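Local coordinates for protein cpftsy (Physcomitrella patens, PDB 4AK9) that probably acts as the chloroplast signal recognition particle receptor, a SIMIBI-class GTPase thought to help deliver proteins to the thylakoid membrane, at residues Arg226-Ser229 with Ser234-Asn237; Ser114-Leu119 with Arg194-Asp199. All coordinates share one frame; numbering follows the deposited sequence.

Contact 1 (Arg226-Ser229 with Ser234-Asn237)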
loop_
_atom_site.group_PDB
_atom_site.type_symbol
_atom_site.label_atom_id
_atom_site.label_comp_id
_atom_site.label_asym_id
_atom_site.label_seq_id
_atom_site.Cartn_x
_atom_site.Cartn_y
_atom_site.Cartn_z
ATOM N N ARG A 226 20.839 26.176 4.350
ATOM C CA ARG A 226 21.382 27.546 4.230
ATOM C C ARG A 226 22.848 27.643 4.635
ATOM O O ARG A 226 23.636 28.305 3.956
ATOM C CB ARG A 226 20.566 28.525 5.046
ATOM C CG ARG A 226 19.189 28.789 4.483
ATOM C CD ARG A 226 18.494 29.859 5.323
ATOM N NE ARG A 226 17.052 29.754 5.170
ATOM C CZ ARG A 226 16.221 29.399 6.145
ATOM N NH1 ARG A 226 16.692 29.152 7.366
ATOM N NH2 ARG A 226 14.917 29.323 5.900
ATOM N N ALA A 227 23.204 26.982 5.735
ATOM C CA ALA A 227 24.591 26.900 6.182
ATOM C C ALA A 227 25.493 26.240 5.159
ATOM O O ALA A 227 26.628 26.671 4.969
ATOM C CB ALA A 227 24.684 26.172 7.497
ATOM N N VAL A 228 25.005 25.178 4.516
ATOM C CA VAL A 228 25.782 24.508 3.491
ATOM C C VAL A 228 26.012 25.448 2.306
ATOM O O VAL A 228 27.151 25.588 1.847
ATOM C CB VAL A 228 25.079 23.171 3.023
ATOM C CG1 VAL A 228 25.644 22.683 1.706
ATOM C CG2 VAL A 228 25.257 22.090 4.085
ATOM N N SER A 229 24.946 26.092 1.818
ATOM C CA SER A 229 25.073 27.008 0.660
ATOM C C SER A 229 25.922 28.251 0.958
ATOM O O SER A 229 26.563 28.798 0.066
ATOM C CB SER A 229 23.704 27.446 0.137
ATOM O OG SER A 229 23.016 26.334 -0.428
ATOM N N SER A 234 27.819 26.557 -4.493
ATOM C CA SER A 234 27.373 25.512 -5.432
ATOM C C SER A 234 26.663 24.336 -4.733
ATOM O O SER A 234 26.162 23.403 -5.386
ATOM C CB SER A 234 28.562 24.988 -6.261
ATOM O OG SER A 234 29.648 24.571 -5.434
ATOM N N ALA A 235 26.630 24.386 -3.408
ATOM C CA ALA A 235 26.120 23.284 -2.591
ATOM C C ALA A 235 24.744 23.617 -1.997
ATOM O O ALA A 235 24.412 24.805 -1.800
ATOM C CB ALA A 235 27.116 22.977 -1.478
ATOM N N PRO A 236 23.921 22.583 -1.707
ATOM C CA PRO A 236 24.166 21.149 -1.999
ATOM C C PRO A 236 23.953 20.809 -3.474
ATOM O O PRO A 236 23.031 21.350 -4.104
ATOM C CB PRO A 236 23.119 20.415 -1.127
ATOM C CG PRO A 236 21.967 21.449 -0.952
ATOM C CD PRO A 236 22.666 22.827 -0.952
ATOM N N ASN A 237 24.767 19.908 -4.023
ATOM C CA ASN A 237 24.588 19.466 -5.403
ATOM C C ASN A 237 23.448 18.453 -5.528
ATOM O O ASN A 237 22.801 18.391 -6.562
ATOM C CB ASN A 237 25.873 18.845 -5.908
ATOM C CG ASN A 237 27.035 19.820 -5.845
ATOM O OD1 ASN A 237 27.598 20.057 -4.777
ATOM N ND2 ASN A 237 27.374 20.404 -6.987
#
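In the turn that brings helix 215-231 back to the sheet as strand 238-244, Val228 and Ser229 of the last helical turns meet Ala235 and Pro236 of the loop that follows. The polar half of the contact centres on the carbonyl of Ala235, to which Ser229 OG donates a very short hydrogen bond, with OG 2.5 Å from Ala235 O. The torsion chi1 of -67° sets the Ser229 hydroxyl anti to its own carbonyl carbon, on the side where the loop passes. The same Ala235 oxygen receives a CA-H...O contact, 3.4 Å from Ser229 CA. Lys225, one helical turn back, is hydrogen-bonded to Ser229 OG through NZ, and its charge would probably make the hydroxyl a stronger donor. The apolar half rests on one branch of Val228. With CG1 anti to the backbone N (chi1 163°), that methyl meets Ala235 CB at 3.5 Å, while the Pro236 ring comes in with its CD atom 4.0 Å from Val228 CG1. Pro236 CD also passes beside the Ser229 hydroxyl, 3.6 Å from OG. A cis peptide bond joins Ala235 to Pro236, and the chain turns there before entering the strand. On the sheet side, Val228 and Ala235 both pack on Val118, and Pro236 packs on Met120. This is the returning helix-to-strand turn of a beta-alpha-beta crossover in the P-loop GTPase fold.

Contact 2 (Ser114-Leu119 with Arg194-Asp199)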
loop_
_atom_site.group_PDB
_atom_site.type_symbol
_atom_site.label_atom_id
_atom_site.label_comp_id
_atom_site.label_asym_id
_atom_site.label_seq_id
_atom_site.Cartn_x
_atom_site.Cartn_y
_atom_site.Cartn_z
ATOM N N SER A 114 33.027 21.745 -10.256
ATOM C CA SER A 114 33.968 22.099 -9.210
ATOM C C SER A 114 33.850 21.140 -8.039
ATOM O O SER A 114 32.836 20.448 -7.867
ATOM C CB SER A 114 33.711 23.529 -8.734
ATOM O OG SER A 114 32.352 23.696 -8.346
ATOM N N ARG A 115 34.906 21.099 -7.240
ATOM C CA ARG A 115 34.929 20.283 -6.049
ATOM C C ARG A 115 35.148 21.198 -4.848
ATOM O O ARG A 115 35.778 22.245 -4.976
ATOM C CB ARG A 115 36.028 19.221 -6.158
ATOM C CG ARG A 115 37.037 19.465 -7.277
ATOM C CD ARG A 115 38.364 20.013 -6.730
ATOM N NE ARG A 115 38.834 19.240 -5.578
ATOM C CZ ARG A 115 39.387 18.033 -5.667
ATOM N NH1 ARG A 115 39.543 17.467 -6.859
ATOM N NH2 ARG A 115 39.785 17.388 -4.572
ATOM N N PRO A 116 34.628 20.812 -3.676
ATOM C CA PRO A 116 33.923 19.551 -3.417
ATOM C C PRO A 116 32.463 19.591 -3.867
ATOM O O PRO A 116 31.840 20.660 -3.839
ATOM C CB PRO A 116 33.974 19.444 -1.899
ATOM C CG PRO A 116 33.971 20.861 -1.427
ATOM C CD PRO A 116 34.666 21.678 -2.483
ATOM N N ALA A 117 31.937 18.444 -4.295
ATOM C CA ALA A 117 30.486 18.286 -4.388
ATOM C C ALA A 117 29.951 18.021 -2.981
ATOM O O ALA A 117 30.660 17.468 -2.114
ATOM C CB ALA A 117 30.114 17.144 -5.325
ATOM N N VAL A 118 28.702 18.411 -2.738
ATOM C CA VAL A 118 28.103 18.222 -1.429
ATOM C C VAL A 118 26.735 17.538 -1.588
ATOM O O VAL A 118 25.860 18.029 -2.308
ATOM C CB VAL A 118 27.932 19.538 -0.662
ATOM C CG1 VAL A 118 27.217 19.305 0.676
ATOM C CG2 VAL A 118 29.317 20.194 -0.405
ATOM N N LEU A 119 26.576 16.387 -0.934
ATOM C CA LEU A 119 25.318 15.625 -1.024
ATOM C C LEU A 119 24.688 15.626 0.363
ATOM O O LEU A 119 25.318 15.188 1.345
ATOM C CB LEU A 119 25.621 14.180 -1.451
ATOM C CG LEU A 119 25.715 13.743 -2.910
ATOM C CD1 LEU A 119 26.403 14.755 -3.763
ATOM C CD2 LEU A 119 26.421 12.408 -3.017
ATOM N N ARG A 194 35.955 22.574 5.691
ATOM C CA ARG A 194 37.104 21.679 5.756
ATOM C C ARG A 194 37.348 20.999 4.420
ATOM O O ARG A 194 38.490 20.793 4.011
ATOM C CB ARG A 194 36.922 20.644 6.871
ATOM C CG ARG A 194 38.049 19.625 6.907
ATOM C CD ARG A 194 38.024 18.749 8.148
ATOM N NE ARG A 194 38.887 17.588 7.938
ATOM C CZ ARG A 194 38.835 16.470 8.651
ATOM N NH1 ARG A 194 37.953 16.348 9.641
ATOM N NH2 ARG A 194 39.658 15.468 8.359
ATOM N N ALA A 195 36.270 20.665 3.717
ATOM C CA ALA A 195 36.424 19.994 2.445
ATOM C C ALA A 195 36.996 20.928 1.393
ATOM O O ALA A 195 37.720 20.482 0.509
ATOM C CB ALA A 195 35.100 19.476 1.966
ATOM N N VAL A 196 36.621 22.203 1.459
ATOM C CA VAL A 196 37.131 23.171 0.490
ATOM C C VAL A 196 38.627 23.376 0.755
ATOM O O VAL A 196 39.452 23.365 -0.181
ATOM C CB VAL A 196 36.394 24.523 0.574
ATOM C CG1 VAL A 196 37.026 25.525 -0.394
ATOM C CG2 VAL A 196 34.893 24.344 0.268
ATOM N N GLU A 197 38.974 23.518 2.033
ATOM C CA GLU A 197 40.369 23.755 2.410
ATOM C C GLU A 197 41.262 22.569 2.095
ATOM O O GLU A 197 42.404 22.743 1.648
ATOM C CB GLU A 197 40.494 24.101 3.896
ATOM C CG GLU A 197 39.798 25.394 4.295
ATOM C CD GLU A 197 40.290 26.615 3.508
ATOM O OE1 GLU A 197 41.502 26.927 3.592
ATOM O OE2 GLU A 197 39.462 27.262 2.813
ATOM N N GLU A 198 40.747 21.365 2.334
ATOM C CA GLU A 198 41.584 20.165 2.252
ATOM C C GLU A 198 41.398 19.334 0.996
ATOM O O GLU A 198 41.813 18.170 0.958
ATOM C CB GLU A 198 41.387 19.295 3.481
ATOM C CG GLU A 198 41.678 20.032 4.761
ATOM C CD GLU A 198 41.495 19.155 5.990
ATOM O OE1 GLU A 198 41.409 17.913 5.840
ATOM O OE2 GLU A 198 41.431 19.706 7.110
ATOM N N ASP A 199 40.767 19.920 -0.017
ATOM C CA ASP A 199 40.765 19.313 -1.345
ATOM C C ASP A 199 40.039 17.950 -1.386
ATOM O O ASP A 199 40.457 17.042 -2.112
ATOM C CB ASP A 199 42.223 19.169 -1.837
ATOM C CG ASP A 199 42.342 19.137 -3.354
ATOM O OD1 ASP A 199 42.264 20.221 -3.986
ATOM O OD2 ASP A 199 42.537 18.027 -3.906
HETATM O O HOH W 1 38.108 20.123 -2.844
#
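Arg115 NH2 faces two oxygens of one residue, Asp199. Arg115 NH2 lies 2.6 Å from Asp199 O in a weak, strongly bent hydrogen bond (121° at the hydrogen), and Arg115 NH2 is 2.9 Å from Asp199 OD2 in a salt bridge. The carboxylate lies nearly parallel to the guanidinium, the planes 20° apart, with OD1 over one face; OD2 is well out of the guanidinium plane, so this attraction is one of charge, with no N-H aimed at it. Arg115 NE donates to a water 3.0 Å away, which passes a weak bond on to Ala195 O, while NH1 makes a salt bridge with Asp201. Bends at chi2 and chi3 turn the arginine chain towards the helix end. In this GTPase domain the pair joins the lead-in to central strand 117-123 to the end of helix 184-197. After a cis peptide bond, the Pro116 ring lies against that helix: CG is 3.8 Å from Ala195 CB, and CD is 3.8 Å from Val196 CG2. A glycine here would remove the ring and would probably open a gap beside Ala195 and Val196. Leu232 also touches Pro116, and Ala195 reaches Val203 of the sheet.

The centres of contacts 1 and 2 lie about 11 Å apart, in the same GTPase domain. Contact 2 comes first along the chain and links 114-119 to 194-199 across 74 residues; contact 1 then closes a local turn. Strands 117-123 and 238-244 are parallel neighbours in the sheet, and the two contacts meet where both begin: Asn237 N probably bonds Val118 O at 2.8 Å, and Asn237 OD1 accepts from Val118 N. Helices 184-197 and 215-231 also touch, through Val228 on Leu188. The probable P-loop follows at the far end of strand 117-123, so both contacts lie at the end of the sheet where these central strands begin, away from the P-loop.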